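Long-range contacts in N-terminal acetyltransferase-like protein (Chaetomium thermophilum, PDB 5NNP), which probably serves as the Naa15-type auxiliary subunit of the NatA complex, a helical-repeat scaffold that holds the Naa10 subunit for N-terminal acetylation and binds the regulator HypK: residues Thr491-Glu495 against Arg558-Asp562; Tyr567-Tyr571 against Thr651-Asp657; Met659-Asn663 against Val682-Lys686. All coordinates share one frame. Residue numbers count along the deposited sequence, not the author numbering.

Contact 1. Residues Thr491-Glu495 against Arg558-Asp562; sequences TEDGE and RAALD
Arg-558 is the centre of a salt-bridge network between two helical segments, Thr-491 to Glu-495 and Arg-558 to Asp-562. Its extended side chain (chi1 to chi3 all t) reaches across with the guanidinium edge-on to two acids. NH2 donates to Glu-492 OE1 at 2.7 Å and to Glu-495 OE1 at 2.8 Å. NE donates to Glu-495 OE2 at 3.1 Å, so Glu-495 (m, t) grips the arginine with both oxygens. Glu-492 points its CA-to-CB bond away, but m, m rotamers bring its carboxylate back; it also pairs with Arg-454. Glu-495 OE2 and Asp-562 OD2 lie 2.6 Å apart. A water accepts weakly from Ala-559 N (3.1 Å) and donates to Thr-491 OG1 (2.9 Å), which is also bonded to Ile-487 O. Thr-491 CG2 covers one guanidinium face, 3.9 Å from Arg-558 NE. The segment axes run at 21° and 10.5 Å. Thr-491 is level with Ala-559 (CA to CA 5.8 Å) and Glu-495 with Asp-562 (7.6 Å). In the TPR-related, all-helical auxiliary-subunit region, this network ties near-parallel helices 487-499 and 554-572 together. Helix 503-523 packs against both, with Val-513 touching Thr-491 and Ala-559, and Tyr-510 touching Glu-495 and Asp-562.

Contact 2. Residues Tyr567-Tyr571 against Thr651-Asp657; sequences YLSMY and TKDPLGD
A capped helix start packs on the late turns of another helix here. Residues Thr-651 to Asp-653 form a loop that leads into the helix beginning at Pro-654. Asp-653 is the N-cap: its OD1 accepts from Gly-656 N at 3.0 Å. Thr-651 OG1 accepts from Asp-653 N at 3.1 Å, an ST turn, and donates to Asp-657 OD2 at 2.7 Å. These bonds fix the loop against the first helical turn. Tyr-567 to Tyr-571 is helical throughout. The closest backbone approach is Tyr-567 to Pro-654, 5.2 Å between CA atoms. The contact joins helix 554-572 to helix 654-668 within the all-helical, TPR-related auxiliary-subunit region, although 79 residues separate the segments in sequence. No direct hydrogen bond crosses between them, and the fit is mainly apolar. Tyr-567 (chi1 m) presents a ring face to Asp-657 CB, a CH-pi contact at 3.9 Å from the ring centroid. Tyr-567 CD1 also meets Pro-654 CB at 3.7 Å. Tyr-571 (chi1 t) receives Leu-655 CD1 almost squarely over its face, 3.4 Å from the centroid and 9° off the normal. Leu-655 takes m, t rotamers, and its CD2 is 4.1 Å from Leu-568 CD2. Met-570 CE rests 3.7 Å from Thr-651 CG2. A water accepts from Tyr-567 OH (2.9 Å) and donates to Asp-657 OD2 (2.7 Å). The same hydroxyl is bonded to His-511 NE2 of helix 503-523, whose Leu-507 touches Tyr-567 and Met-570.

Contact 3. Residues Met659-Asn663 against Val682-Lys686; sequences MKFLN and VYIRK
Val-682 directs its CA-to-CB bond toward helical segment Met-659 to Asn-663, which is kinked where N of Lys-660 and of Phe-661 lacks a bond to the turn before. Its CG1 lies 4.0 Å from Met-659 SD and 4.0 Å from Leu-662 CD2. The nearest CA pair is Met-659 and Val-682, at 8.7 Å, so side chains bridge the space between the backbones. Met-659 starts sideways and curls across with all three chi angles m. Leu-662 (t, p) points toward the partner. Next comes Tyr-683 (chi1 m), also sideways at its CA-to-CB bond. Its CE1 is 3.7 Å from Met-659 CE, and its CZ is 4.1 Å from Leu-662 CD2. Both partners approach the ring obliquely. Ile-684 packs on helices 689-702 and 707-723; Arg-685 forms salt bridges with Glu-681 of its own helix and with Asp-572. Lys-686 N bonds to Val-682 O at 3.1 Å. Lys-686 stretches back until NZ is 3.4 Å from Met-659 CG. That ammonium forms a salt bridge with Glu-19 of the Putative uncharacterized protein chain, and the same glutamate packs on Met-659 and Tyr-683. No hydrogen bond joins the two segments. They sit on successive helices, 654-668 and 673-685. This is apolar packing of a helical hairpin, as in TPR-like repeats, placed at a subunit interface.

The three contacts follow one another along the chain and lie on the same side of its centre, within the auxiliary-subunit region. Contacts 1 and 2 share helix 554-572, with centres about 16 Å apart. Contacts 2 and 3 share helix 654-668, with centres about 9 Å apart. Arg-685 of contact 3 packs on Leu-568, Tyr-571 and Leu-655 of contact 2. Contacts 1 and 3 have centres about 17 Å apart and meet where Phe-661 CB lies 4.1 Å from Ala-560 O. Together they connect helices 487-499, 554-572, 654-668 and 673-685. Helix 554-572 thus packs on helices that follow the unmodelled residues 575-638, and the packing reaches a surface touched by another protein chain.

Contact 1. Residues Thr491-Glu495 against Arg558-Asp562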
ATOM      1  N   THR A 491      11.888   5.288 -10.446  1.00 38.99           N
ATOM      2  CA  THR A 491      11.114   6.105 -11.382  1.00 36.86           C
ATOM      3  C   THR A 491      11.885   7.365 -11.778  1.00 42.20           C
ATOM      4  O   THR A 491      12.018   7.671 -12.965  1.00 41.45           O
ATOM      5  CB  THR A 491       9.751   6.510 -10.802  1.00 32.40           C
ATOM      6  OG1 THR A 491       9.068   5.350 -10.319  1.00 34.45           O
ATOM      7  CG2 THR A 491       8.898   7.166 -11.867  1.00 35.01           C
ATOM      8  N   GLU A 492      12.388   8.089 -10.778  1.00 39.28           N
ATOM      9  CA  GLU A 492      13.181   9.294 -11.013  1.00 37.54           C
ATOM     10  C   GLU A 492      14.411   9.013 -11.872  1.00 40.93           C
ATOM     11  O   GLU A 492      14.731   9.759 -12.792  1.00 45.97           O
ATOM     12  CB  GLU A 492      13.611   9.903  -9.679  1.00 39.94           C
ATOM     13  CG  GLU A 492      12.504  10.647  -8.959  1.00 31.67           C
ATOM     14  CD  GLU A 492      12.083  11.897  -9.694  1.00 39.61           C
ATOM     15  OE1 GLU A 492      10.974  12.388  -9.443  1.00 37.64           O
ATOM     16  OE2 GLU A 492      12.871  12.409 -10.521  1.00 52.59           O
ATOM     17  N   ASP A 493      15.106   7.927 -11.561  1.00 40.54           N
ATOM     18  CA  ASP A 493      16.280   7.528 -12.322  1.00 42.22           C
ATOM     19  C   ASP A 493      15.922   7.283 -13.786  1.00 46.38           C
ATOM     20  O   ASP A 493      16.680   7.639 -14.685  1.00 44.84           O
ATOM     21  CB  ASP A 493      16.908   6.274 -11.718  1.00 37.50           C
ATOM     22  CG  ASP A 493      18.294   5.989 -12.268  1.00 46.89           C
ATOM     23  OD1 ASP A 493      19.084   6.941 -12.442  1.00 41.16           O
ATOM     24  OD2 ASP A 493      18.601   4.805 -12.519  1.00 55.91           O
ATOM     25  N   GLY A 494      14.767   6.670 -14.014  1.00 44.44           N
ATOM     26  CA  GLY A 494      14.317   6.370 -15.359  1.00 43.34           C
ATOM     27  C   GLY A 494      14.009   7.629 -16.144  1.00 48.62           C
ATOM     28  O   GLY A 494      14.479   7.797 -17.269  1.00 55.16           O
ATOM     29  N   GLU A 495      13.225   8.519 -15.544  1.00 42.55           N
ATOM     30  CA  GLU A 495      12.840   9.757 -16.192  1.00 38.65           C
ATOM     31  C   GLU A 495      14.077  10.584 -16.542  1.00 43.99           C
ATOM     32  O   GLU A 495      14.151  11.186 -17.621  1.00 50.53           O
ATOM     33  CB  GLU A 495      11.868  10.537 -15.300  1.00 36.93           C
ATOM     34  CG  GLU A 495      10.554   9.795 -15.079  1.00 35.53           C
ATOM     35  CD  GLU A 495       9.558  10.540 -14.209  1.00 40.82           C
ATOM     36  OE1 GLU A 495       9.911  11.569 -13.600  1.00 45.40           O
ATOM     37  OE2 GLU A 495       8.401  10.093 -14.138  1.00 44.10           O
ATOM     38  N   ARG A 558       2.509   6.189 -12.417  1.00 44.62           N
ATOM     39  CA  ARG A 558       3.534   7.106 -12.917  1.00 38.88           C
ATOM     40  C   ARG A 558       4.557   6.409 -13.827  1.00 41.41           C
ATOM     41  O   ARG A 558       4.727   6.778 -14.991  1.00 37.03           O
ATOM     42  CB  ARG A 558       4.244   7.793 -11.752  1.00 29.66           C
ATOM     43  CG  ARG A 558       5.205   8.883 -12.194  1.00 35.25           C
ATOM     44  CD  ARG A 558       5.744   9.675 -11.023  1.00 41.66           C
ATOM     45  NE  ARG A 558       6.924  10.441 -11.401  1.00 53.88           N
ATOM     46  CZ  ARG A 558       7.759  11.016 -10.539  1.00 54.80           C
ATOM     47  NH1 ARG A 558       7.548  10.908  -9.236  1.00 55.30           N
ATOM     48  NH2 ARG A 558       8.813  11.684 -10.983  1.00 47.16           N
ATOM     49  N   ALA A 559       5.230   5.396 -13.289  1.00 41.29           N
ATOM     50  CA  ALA A 559       6.199   4.644 -14.068  1.00 35.57           C
ATOM     51  C   ALA A 559       5.544   4.031 -15.290  1.00 40.70           C
ATOM     52  O   ALA A 559       6.171   3.948 -16.341  1.00 47.67           O
ATOM     53  CB  ALA A 559       6.850   3.558 -13.220  1.00 32.28           C
ATOM     54  N   ALA A 560       4.294   3.593 -15.157  1.00 31.79           N
ATOM     55  CA  ALA A 560       3.615   2.931 -16.270  1.00 39.11           C
ATOM     56  C   ALA A 560       3.265   3.915 -17.379  1.00 42.66           C
ATOM     57  O   ALA A 560       3.372   3.594 -18.564  1.00 45.31           O
ATOM     58  CB  ALA A 560       2.363   2.219 -15.792  1.00 41.91           C
ATOM     59  N   LEU A 561       2.851   5.117 -17.007  1.00 34.10           N
ATOM     60  CA  LEU A 561       2.558   6.113 -18.026  1.00 41.53           C
ATOM     61  C   LEU A 561       3.852   6.580 -18.703  1.00 48.27           C
ATOM     62  O   LEU A 561       3.842   6.941 -19.872  1.00 47.21           O
ATOM     63  CB  LEU A 561       1.796   7.292 -17.431  1.00 41.65           C
ATOM     64  CG  LEU A 561       1.475   8.431 -18.399  1.00 48.12           C
ATOM     65  CD1 LEU A 561       0.695   7.967 -19.630  1.00 41.97           C
ATOM     66  CD2 LEU A 561       0.696   9.488 -17.663  1.00 49.14           C
ATOM     67  N   ASP A 562       4.965   6.557 -17.971  1.00 47.60           N
ATOM     68  CA  ASP A 562       6.269   6.843 -18.575  1.00 40.99           C
ATOM     69  C   ASP A 562       6.596   5.824 -19.668  1.00 36.89           C
ATOM     70  O   ASP A 562       6.873   6.194 -20.802  1.00 39.10           O
ATOM     71  CB  ASP A 562       7.398   6.847 -17.535  1.00 41.17           C
ATOM     72  CG  ASP A 562       7.268   7.965 -16.504  1.00 41.80           C
ATOM     73  OD1 ASP A 562       6.462   8.904 -16.681  1.00 39.84           O
ATOM     74  OD2 ASP A 562       7.994   7.904 -15.496  1.00 40.10           O
TER
HETATM   75  O   HOH W   1       6.198   5.435 -10.388  1.00 49.21           O

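Contact 2. Residues Tyr567-Tyr571 against Thr651-Asp657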
ATOM      1  N   TYR A 567       7.414   4.270 -25.330  1.00 44.27           N
ATOM      2  CA  TYR A 567       7.196   3.339 -26.446  1.00 53.27           C
ATOM      3  C   TYR A 567       6.542   4.055 -27.634  1.00 56.57           C
ATOM      4  O   TYR A 567       6.876   3.792 -28.790  1.00 59.60           O
ATOM      5  CB  TYR A 567       6.335   2.140 -26.022  1.00 48.25           C
ATOM      6  CG  TYR A 567       7.082   1.038 -25.285  1.00 53.38           C
ATOM      7  CD1 TYR A 567       8.184   0.415 -25.858  1.00 51.04           C
ATOM      8  CD2 TYR A 567       6.670   0.608 -24.025  1.00 52.04           C
ATOM      9  CE1 TYR A 567       8.863  -0.591 -25.199  1.00 49.88           C
ATOM     10  CE2 TYR A 567       7.349  -0.399 -23.355  1.00 54.05           C
ATOM     11  CZ  TYR A 567       8.441  -0.997 -23.949  1.00 54.24           C
ATOM     12  OH  TYR A 567       9.112  -2.003 -23.291  1.00 50.82           O
ATOM     13  N   LEU A 568       5.597   4.945 -27.335  1.00 49.22           N
ATOM     14  CA  LEU A 568       4.966   5.789 -28.337  1.00 55.66           C
ATOM     15  C   LEU A 568       6.009   6.612 -29.092  1.00 68.75           C
ATOM     16  O   LEU A 568       5.962   6.748 -30.325  1.00 64.15           O
ATOM     17  CB  LEU A 568       3.955   6.719 -27.678  1.00 48.96           C
ATOM     18  CG  LEU A 568       2.542   6.179 -27.520  1.00 58.29           C
ATOM     19  CD1 LEU A 568       1.710   7.107 -26.632  1.00 47.18           C
ATOM     20  CD2 LEU A 568       1.911   5.991 -28.898  1.00 50.29           C
ATOM     21  N   SER A 569       6.942   7.170 -28.327  1.00 71.61           N
ATOM     22  CA  SER A 569       8.040   7.931 -28.898  1.00 70.75           C
ATOM     23  C   SER A 569       8.896   7.039 -29.790  1.00 66.33           C
ATOM     24  O   SER A 569       9.216   7.408 -30.920  1.00 62.63           O
ATOM     25  CB  SER A 569       8.887   8.554 -27.792  1.00 72.38           C
ATOM     26  OG  SER A 569      10.189   8.852 -28.257  1.00 85.86           O
ATOM     27  N   MET A 570       9.260   5.863 -29.278  1.00 60.62           N
ATOM     28  CA  MET A 570      10.048   4.903 -30.048  1.00 57.28           C
ATOM     29  C   MET A 570       9.336   4.468 -31.322  1.00 59.30           C
ATOM     30  O   MET A 570       9.984   4.162 -32.320  1.00 63.62           O
ATOM     31  CB  MET A 570      10.383   3.671 -29.204  1.00 52.30           C
ATOM     32  CG  MET A 570      11.300   3.943 -28.031  1.00 51.53           C
ATOM     33  SD  MET A 570      11.302   2.556 -26.869  1.00 56.63           S
ATOM     34  CE  MET A 570      11.972   1.242 -27.892  1.00 53.66           C
ATOM     35  N   TYR A 571       8.008   4.440 -31.293  1.00 61.84           N
ATOM     36  CA  TYR A 571       7.251   4.042 -32.474  1.00 73.46           C
ATOM     37  C   TYR A 571       7.341   5.092 -33.572  1.00 75.67           C
ATOM     38  O   TYR A 571       7.326   4.752 -34.754  1.00 81.61           O
ATOM     39  CB  TYR A 571       5.777   3.778 -32.140  1.00 76.78           C
ATOM     40  CG  TYR A 571       4.939   3.367 -33.351  1.00 74.87           C
ATOM     41  CD1 TYR A 571       5.083   2.111 -33.929  1.00 71.11           C
ATOM     42  CD2 TYR A 571       4.004   4.236 -33.906  1.00 71.47           C
ATOM     43  CE1 TYR A 571       4.320   1.730 -35.029  1.00 70.62           C
ATOM     44  CE2 TYR A 571       3.233   3.863 -35.000  1.00 71.68           C
ATOM     45  CZ  TYR A 571       3.394   2.609 -35.565  1.00 71.01           C
ATOM     46  OH  TYR A 571       2.627   2.231 -36.663  1.00 66.87           O
ATOM     47  N   THR A 651      13.523  -3.234 -29.498  1.00 64.06           N
ATOM     48  CA  THR A 651      12.303  -3.949 -29.847  1.00 63.21           C
ATOM     49  C   THR A 651      11.840  -3.604 -31.265  1.00 65.04           C
ATOM     50  O   THR A 651      12.060  -2.503 -31.756  1.00 64.24           O
ATOM     51  CB  THR A 651      11.168  -3.644 -28.829  1.00 62.43           C
ATOM     52  OG1 THR A 651       9.995  -4.404 -29.155  1.00 64.40           O
ATOM     53  CG2 THR A 651      10.837  -2.154 -28.807  1.00 58.99           C
ATOM     54  N   LYS A 652      11.209  -4.566 -31.926  1.00 72.25           N
ATOM     55  CA  LYS A 652      10.600  -4.322 -33.229  1.00 69.22           C
ATOM     56  C   LYS A 652       9.114  -4.003 -33.057  1.00 70.21           C
ATOM     57  O   LYS A 652       8.475  -3.478 -33.964  1.00 74.19           O
ATOM     58  CB  LYS A 652      10.796  -5.527 -34.148  1.00 60.37           C
ATOM     59  CG  LYS A 652      12.260  -5.841 -34.445  1.00 82.09           C
ATOM     60  CD  LYS A 652      12.973  -4.675 -35.148  1.00 86.24           C
ATOM     61  CE  LYS A 652      14.441  -4.996 -35.428  1.00 86.78           C
ATOM     62  NZ  LYS A 652      15.054  -4.064 -36.424  1.00 90.09           N
ATOM     63  N   ASP A 653       8.580  -4.304 -31.875  1.00 66.70           N
ATOM     64  CA  ASP A 653       7.172  -4.075 -31.576  1.00 63.93           C
ATOM     65  C   ASP A 653       7.009  -3.320 -30.266  1.00 59.42           C
ATOM     66  O   ASP A 653       6.746  -3.918 -29.235  1.00 57.18           O
ATOM     67  CB  ASP A 653       6.410  -5.404 -31.506  1.00 64.67           C
ATOM     68  CG  ASP A 653       4.920  -5.214 -31.278  1.00 68.33           C
ATOM     69  OD1 ASP A 653       4.411  -4.124 -31.609  1.00 80.38           O
ATOM     70  OD2 ASP A 653       4.258  -6.150 -30.778  1.00 62.23           O
ATOM     71  N   PRO A 654       7.155  -1.994 -30.309  1.00 63.55           N
ATOM     72  CA  PRO A 654       7.061  -1.168 -29.104  1.00 48.51           C
ATOM     73  C   PRO A 654       5.624  -1.034 -28.618  1.00 57.07           C
ATOM     74  O   PRO A 654       5.369  -1.087 -27.406  1.00 60.81           O
ATOM     75  CB  PRO A 654       7.617   0.191 -29.550  1.00 49.96           C
ATOM     76  CG  PRO A 654       7.994   0.038 -31.025  1.00 52.92           C
ATOM     77  CD  PRO A 654       7.326  -1.191 -31.530  1.00 61.31           C
ATOM     78  N   LEU A 655       4.692  -0.864 -29.546  1.00 52.37           N
ATOM     79  CA  LEU A 655       3.296  -0.708 -29.167  1.00 53.88           C
ATOM     80  C   LEU A 655       2.789  -2.004 -28.531  1.00 55.28           C
ATOM     81  O   LEU A 655       1.970  -1.977 -27.612  1.00 52.45           O
ATOM     82  CB  LEU A 655       2.448  -0.313 -30.379  1.00 56.00           C
ATOM     83  CG  LEU A 655       2.866   1.001 -31.050  1.00 59.62           C
ATOM     84  CD1 LEU A 655       2.067   1.281 -32.333  1.00 62.85           C
ATOM     85  CD2 LEU A 655       2.741   2.147 -30.068  1.00 55.00           C
ATOM     86  N   GLY A 656       3.299  -3.134 -29.012  1.00 52.46           N
ATOM     87  CA  GLY A 656       2.996  -4.417 -28.409  1.00 56.46           C
ATOM     88  C   GLY A 656       3.579  -4.519 -27.008  1.00 62.44           C
ATOM     89  O   GLY A 656       2.962  -5.095 -26.103  1.00 63.66           O
ATOM     90  N   ASP A 657       4.772  -3.953 -26.826  1.00 56.24           N
ATOM     91  CA  ASP A 657       5.455  -4.001 -25.536  1.00 57.32           C
ATOM     92  C   ASP A 657       4.802  -3.070 -24.510  1.00 55.41           C
ATOM     93  O   ASP A 657       4.943  -3.264 -23.302  1.00 49.08           O
ATOM     94  CB  ASP A 657       6.941  -3.654 -25.705  1.00 53.22           C
ATOM     95  CG  ASP A 657       7.707  -4.745 -26.446  1.00 54.40           C
ATOM     96  OD1 ASP A 657       7.097  -5.790 -26.739  1.00 54.54           O
ATOM     97  OD2 ASP A 657       8.915  -4.575 -26.728  1.00 57.95           O
TER
HETATM   98  O   HOH W   2      10.742  -3.399 -25.174  1.00 52.27           O

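Contact 3. Residues Met659-Asn663 against Val682-Lys686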
ATOM      1  N   MET A 659       1.525  -2.646 -24.174  1.00 45.76           N
ATOM      2  CA  MET A 659       0.206  -3.139 -23.776  1.00 44.32           C
ATOM      3  C   MET A 659       0.093  -3.606 -22.317  1.00 48.43           C
ATOM      4  O   MET A 659      -0.897  -3.305 -21.656  1.00 55.35           O
ATOM      5  CB  MET A 659      -0.223  -4.273 -24.703  1.00 41.90           C
ATOM      6  CG  MET A 659      -0.369  -3.839 -26.150  1.00 40.90           C
ATOM      7  SD  MET A 659      -1.230  -2.262 -26.264  1.00 59.67           S
ATOM      8  CE  MET A 659      -2.897  -2.677 -25.747  1.00 41.96           C
ATOM      9  N   LYS A 660       1.085  -4.324 -21.801  1.00 36.86           N
ATOM     10  CA  LYS A 660       0.986  -4.786 -20.414  1.00 36.07           C
ATOM     11  C   LYS A 660       0.978  -3.610 -19.421  1.00 43.48           C
ATOM     12  O   LYS A 660       0.310  -3.678 -18.375  1.00 36.33           O
ATOM     13  CB  LYS A 660       2.116  -5.776 -20.077  1.00 34.39           C
ATOM     14  CG  LYS A 660       3.516  -5.190 -19.943  1.00 43.79           C
ATOM     15  CD  LYS A 660       4.469  -6.195 -19.286  1.00 49.21           C
ATOM     16  CE  LYS A 660       5.830  -5.580 -18.962  1.00 53.31           C
ATOM     17  NZ  LYS A 660       6.827  -6.569 -18.450  1.00 52.54           N
ATOM     18  N   PHE A 661       1.692  -2.530 -19.752  1.00 32.34           N
ATOM     19  CA  PHE A 661       1.633  -1.317 -18.941  1.00 35.11           C
ATOM     20  C   PHE A 661       0.279  -0.618 -19.058  1.00 43.26           C
ATOM     21  O   PHE A 661      -0.329  -0.224 -18.055  1.00 43.63           O
ATOM     22  CB  PHE A 661       2.732  -0.340 -19.344  1.00 37.58           C
ATOM     23  CG  PHE A 661       4.132  -0.854 -19.129  1.00 39.86           C
ATOM     24  CD1 PHE A 661       4.790  -1.556 -20.126  1.00 39.62           C
ATOM     25  CD2 PHE A 661       4.801  -0.599 -17.942  1.00 35.92           C
ATOM     26  CE1 PHE A 661       6.086  -2.010 -19.935  1.00 40.48           C
ATOM     27  CE2 PHE A 661       6.092  -1.048 -17.743  1.00 36.09           C
ATOM     28  CZ  PHE A 661       6.741  -1.753 -18.739  1.00 35.59           C
ATOM     29  N   LEU A 662      -0.180  -0.467 -20.297  1.00 45.56           N
ATOM     30  CA  LEU A 662      -1.392   0.278 -20.607  1.00 39.94           C
ATOM     31  C   LEU A 662      -2.662  -0.393 -20.069  1.00 39.24           C
ATOM     32  O   LEU A 662      -3.526   0.274 -19.500  1.00 37.69           O
ATOM     33  CB  LEU A 662      -1.504   0.469 -22.118  1.00 42.80           C
ATOM     34  CG  LEU A 662      -2.753   1.208 -22.577  1.00 37.15           C
ATOM     35  CD1 LEU A 662      -2.730   2.627 -22.029  1.00 37.15           C
ATOM     36  CD2 LEU A 662      -2.870   1.176 -24.103  1.00 39.33           C
ATOM     37  N   ASN A 663      -2.770  -1.705 -20.264  1.00 33.01           N
ATOM     38  CA  ASN A 663      -3.904  -2.482 -19.760  1.00 32.31           C
ATOM     39  C   ASN A 663      -4.212  -2.240 -18.283  1.00 36.31           C
ATOM     40  O   ASN A 663      -5.370  -2.086 -17.890  1.00 40.58           O
ATOM     41  CB  ASN A 663      -3.668  -3.979 -19.965  1.00 35.60           C
ATOM     42  CG  ASN A 663      -3.664  -4.391 -21.430  1.00 47.59           C
ATOM     43  OD1 ASN A 663      -4.272  -3.740 -22.294  1.00 55.62           O
ATOM     44  ND2 ASN A 663      -2.983  -5.492 -21.714  1.00 51.32           N
ATOM     45  N   VAL A 682      -1.938   5.144 -28.528  1.00 49.46           N
ATOM     46  CA  VAL A 682      -1.506   3.763 -28.775  1.00 48.36           C
ATOM     47  C   VAL A 682      -2.420   3.004 -29.736  1.00 64.12           C
ATOM     48  O   VAL A 682      -1.933   2.316 -30.637  1.00 70.34           O
ATOM     49  CB  VAL A 682      -1.424   2.947 -27.475  1.00 57.03           C
ATOM     50  CG1 VAL A 682      -1.278   1.453 -27.779  1.00 47.25           C
ATOM     51  CG2 VAL A 682      -0.281   3.443 -26.596  1.00 52.77           C
ATOM     52  N   TYR A 683      -3.733   3.136 -29.559  1.00 57.85           N
ATOM     53  CA  TYR A 683      -4.691   2.380 -30.373  1.00 59.92           C
ATOM     54  C   TYR A 683      -4.878   2.870 -31.815  1.00 64.81           C
ATOM     55  O   TYR A 683      -5.102   2.049 -32.711  1.00 67.99           O
ATOM     56  CB  TYR A 683      -6.051   2.346 -29.682  1.00 58.09           C
ATOM     57  CG  TYR A 683      -6.072   1.452 -28.466  1.00 56.16           C
ATOM     58  CD1 TYR A 683      -5.541   0.174 -28.515  1.00 59.47           C
ATOM     59  CD2 TYR A 683      -6.610   1.891 -27.267  1.00 47.82           C
ATOM     60  CE1 TYR A 683      -5.558  -0.647 -27.408  1.00 57.18           C
ATOM     61  CE2 TYR A 683      -6.630   1.080 -26.159  1.00 53.42           C
ATOM     62  CZ  TYR A 683      -6.102  -0.190 -26.234  1.00 54.91           C
ATOM     63  OH  TYR A 683      -6.121  -1.003 -25.129  1.00 51.31           O
ATOM     64  N   ILE A 684      -4.807   4.176 -32.067  1.00 64.14           N
ATOM     65  CA  ILE A 684      -4.907   4.620 -33.463  1.00 76.58           C
ATOM     66  C   ILE A 684      -3.731   4.076 -34.267  1.00 78.58           C
ATOM     67  O   ILE A 684      -3.884   3.683 -35.428  1.00 79.38           O
ATOM     68  CB  ILE A 684      -4.946   6.153 -33.618  1.00 73.94           C
ATOM     69  CG1 ILE A 684      -3.929   6.808 -32.696  1.00 70.98           C
ATOM     70  CG2 ILE A 684      -6.335   6.683 -33.335  1.00 80.09           C
ATOM     71  CD1 ILE A 684      -4.086   8.293 -32.612  1.00 71.50           C
ATOM     72  N   ARG A 685      -2.562   4.043 -33.628  1.00 75.50           N
ATOM     73  CA  ARG A 685      -1.345   3.535 -34.250  1.00 72.86           C
ATOM     74  C   ARG A 685      -1.442   2.028 -34.478  1.00 78.54           C
ATOM     75  O   ARG A 685      -0.934   1.494 -35.467  1.00 86.18           O
ATOM     76  CB  ARG A 685      -0.128   3.882 -33.387  1.00 68.53           C
ATOM     77  CG  ARG A 685       0.220   5.371 -33.387  1.00 62.41           C
ATOM     78  CD  ARG A 685       1.337   5.673 -32.413  1.00 62.74           C
ATOM     79  NE  ARG A 685       1.772   7.072 -32.420  1.00 64.15           N
ATOM     80  CZ  ARG A 685       1.031   8.102 -32.011  1.00 64.02           C
ATOM     81  NH1 ARG A 685      -0.214   7.911 -31.587  1.00 62.13           N
ATOM     82  NH2 ARG A 685       1.532   9.333 -32.042  1.00 64.90           N
ATOM     83  N   LYS A 686      -2.118   1.355 -33.554  1.00 78.79           N
ATOM     84  CA  LYS A 686      -2.332  -0.083 -33.614  1.00 69.82           C
ATOM     85  C   LYS A 686      -3.422  -0.434 -34.625  1.00 68.71           C
ATOM     86  O   LYS A 686      -3.695  -1.611 -34.862  1.00 71.75           O
ATOM     87  CB  LYS A 686      -2.707  -0.612 -32.227  1.00 65.37           C
ATOM     88  CG  LYS A 686      -1.725  -1.603 -31.625  1.00 64.17           C
ATOM     89  CD  LYS A 686      -2.232  -2.134 -30.280  1.00 55.69           C
ATOM     90  CE  LYS A 686      -1.813  -3.586 -30.088  1.00 62.34           C
ATOM     91  NZ  LYS A 686      -2.425  -4.204 -28.881  1.00 72.94           N
TER